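KmHsv2 (Kluyveromyces marxianus, PDB 3VU4) probably binds phosphoinositides through its seven-bladed beta-propeller, as expected of a PROPPIN-family protein related to the autophagy factor Atg18. Local coordinates at residues R232-R236 with H265-I269. Numbering follows the deposited sequence.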
loop_
_atom_site.group_PDB
_atom_site.type_symbol
_atom_site.label_atom_id
_atom_site.label_comp_id
_atom_site.label_asym_id
_atom_site.label_seq_id
_atom_site.Cartn_x
_atom_site.Cartn_y
_atom_site.Cartn_z
ATOM N N ARG A 232 -5.475 17.394 5.113
ATOM C CA ARG A 232 -6.088 16.758 6.279
ATOM C C ARG A 232 -5.060 16.359 7.334
ATOM O O ARG A 232 -3.885 16.123 7.033
ATOM C CB ARG A 232 -6.838 15.497 5.862
ATOM C CG ARG A 232 -7.959 15.716 4.895
ATOM C CD ARG A 232 -9.238 16.085 5.606
ATOM N NE ARG A 232 -10.311 16.288 4.641
ATOM C CZ ARG A 232 -10.859 17.467 4.375
ATOM N NH1 ARG A 232 -10.436 18.552 5.008
ATOM N NH2 ARG A 232 -11.822 17.557 3.477
ATOM N N GLU A 233 -5.521 16.277 8.573
ATOM C CA GLU A 233 -4.666 15.863 9.665
ATOM C C GLU A 233 -5.537 15.068 10.639
ATOM O O GLU A 233 -6.637 15.496 10.994
ATOM C CB GLU A 233 -4.009 17.065 10.364
ATOM C CG GLU A 233 -2.687 16.691 11.023
ATOM C CD GLU A 233 -1.926 17.865 11.642
ATOM O OE1 GLU A 233 -2.274 18.287 12.765
ATOM O OE2 GLU A 233 -0.972 18.363 11.007
ATOM N N PHE A 234 -5.047 13.894 11.034
ATOM C CA PHE A 234 -5.766 13.035 11.964
ATOM C C PHE A 234 -4.892 12.710 13.170
ATOM O O PHE A 234 -3.678 12.591 13.048
ATOM C CB PHE A 234 -6.165 11.740 11.267
ATOM C CG PHE A 234 -6.943 11.946 10.009
ATOM C CD1 PHE A 234 -8.264 12.368 10.054
ATOM C CD2 PHE A 234 -6.356 11.707 8.771
ATOM C CE1 PHE A 234 -8.996 12.550 8.880
ATOM C CE2 PHE A 234 -7.078 11.885 7.590
ATOM C CZ PHE A 234 -8.402 12.307 7.648
ATOM N N ARG A 235 -5.511 12.567 14.333
ATOM C CA ARG A 235 -4.780 12.238 15.549
ATOM C C ARG A 235 -5.090 10.788 15.845
ATOM O O ARG A 235 -6.244 10.381 15.802
ATOM C CB ARG A 235 -5.259 13.110 16.702
ATOM C CG ARG A 235 -5.337 14.578 16.339
ATOM C CD ARG A 235 -4.035 15.286 16.597
ATOM N NE ARG A 235 -4.033 15.870 17.934
ATOM C CZ ARG A 235 -2.985 16.475 18.484
ATOM N NH1 ARG A 235 -1.844 16.577 17.810
ATOM N NH2 ARG A 235 -3.087 16.986 19.706
ATOM N N ARG A 236 -4.065 9.996 16.125
ATOM C CA ARG A 236 -4.284 8.592 16.416
ATOM C C ARG A 236 -4.697 8.465 17.868
ATOM O O ARG A 236 -5.356 7.503 18.270
ATOM C CB ARG A 236 -3.009 7.803 16.122
ATOM C CG ARG A 236 -2.790 7.597 14.630
ATOM C CD ARG A 236 -1.354 7.248 14.249
ATOM N NE ARG A 236 -0.789 6.067 14.907
ATOM C CZ ARG A 236 -1.469 4.989 15.292
ATOM N NH1 ARG A 236 -2.786 4.899 15.114
ATOM N NH2 ARG A 236 -0.812 3.978 15.835
ATOM N N HIS A 265 -8.206 0.916 12.005
ATOM C CA HIS A 265 -8.786 2.251 12.163
ATOM C C HIS A 265 -9.119 2.836 10.792
ATOM O O HIS A 265 -8.417 2.586 9.807
ATOM C CB HIS A 265 -7.796 3.203 12.844
ATOM C CG HIS A 265 -7.213 2.676 14.120
ATOM N ND1 HIS A 265 -7.838 2.815 15.342
ATOM C CD2 HIS A 265 -6.053 2.016 14.362
ATOM C CE1 HIS A 265 -7.089 2.265 16.280
ATOM N NE2 HIS A 265 -6.001 1.774 15.712
ATOM N N VAL A 266 -10.183 3.623 10.728
ATOM C CA VAL A 266 -10.568 4.248 9.477
ATOM C C VAL A 266 -10.697 5.742 9.697
ATOM O O VAL A 266 -11.358 6.178 10.638
ATOM C CB VAL A 266 -11.909 3.707 8.962
ATOM C CG1 VAL A 266 -12.362 4.517 7.754
ATOM C CG2 VAL A 266 -11.767 2.231 8.600
ATOM N N PHE A 267 -10.036 6.519 8.843
ATOM C CA PHE A 267 -10.090 7.978 8.915
ATOM C C PHE A 267 -10.830 8.467 7.675
ATOM O O PHE A 267 -10.743 7.859 6.599
ATOM C CB PHE A 267 -8.677 8.563 8.969
ATOM C CG PHE A 267 -7.924 8.185 10.202
ATOM C CD1 PHE A 267 -8.085 8.905 11.373
ATOM C CD2 PHE A 267 -7.073 7.081 10.204
ATOM C CE1 PHE A 267 -7.405 8.533 12.543
ATOM C CE2 PHE A 267 -6.398 6.705 11.356
ATOM C CZ PHE A 267 -6.561 7.430 12.528
ATOM N N GLU A 268 -11.556 9.566 7.817
ATOM C CA GLU A 268 -12.330 10.086 6.700
ATOM C C GLU A 268 -11.757 11.346 6.062
ATOM O O GLU A 268 -11.642 12.380 6.725
ATOM C CB GLU A 268 -13.767 10.337 7.176
ATOM C CG GLU A 268 -14.669 11.067 6.182
ATOM C CD GLU A 268 -16.073 11.268 6.732
ATOM O OE1 GLU A 268 -16.885 10.319 6.665
ATOM O OE2 GLU A 268 -16.359 12.369 7.251
ATOM N N ILE A 269 -11.396 11.258 4.781
ATOM C CA ILE A 269 -10.868 12.411 4.045
ATOM C C ILE A 269 -12.036 13.296 3.558
ATOM O O ILE A 269 -11.985 14.529 3.637
ATOM C CB ILE A 269 -9.989 11.964 2.849
ATOM C CG1 ILE A 269 -8.591 11.570 3.349
ATOM C CG2 ILE A 269 -9.871 13.086 1.823
ATOM C CD1 ILE A 269 -8.542 10.275 4.138
#
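Phe234 lays one face of its ring over Phe267: CB of Phe267 sits 3.7 Å from the Phe234 ring centroid and 2° off the ring normal, a CH-pi contact. The two rings meet obliquely, their centroids 5.0 Å apart and their planes inclined at 37°. The two side chains run past one another in opposing senses, and CB of Phe234 meets CD1 of Phe267 at 3.4 Å. In both residues CG lies anti to the carbonyl carbon (chi1 -55° in Phe234), which sends each ring along the neighbouring strand. The far edge of the Phe234 ring thus reaches the backbone of Glu268, with CZ 3.4 Å from Glu268 O near the ring plane, while CD1 of Ile269 approaches the same CZ obliquely at 4.1 Å.

Polar closure comes at one end. Arg232, its chain bent at chi2, donates NE to Ile269 O at 2.6 Å, in the carbonyl plane on a lone pair; NH2 adds a weak bond to that oxygen. At the other end, CG of Arg236 touches CZ of Phe267, and its guanidinium forms a salt bridge with Asp239.

The axes of the short strand segments come no closer than 8.6 Å, and side chains rather than backbone-to-backbone bonds join them. Strand 230-235 is the fourth of its four-stranded sheet and 263-268 the third of the next, so this is packing between consecutive blades of a beta-propeller.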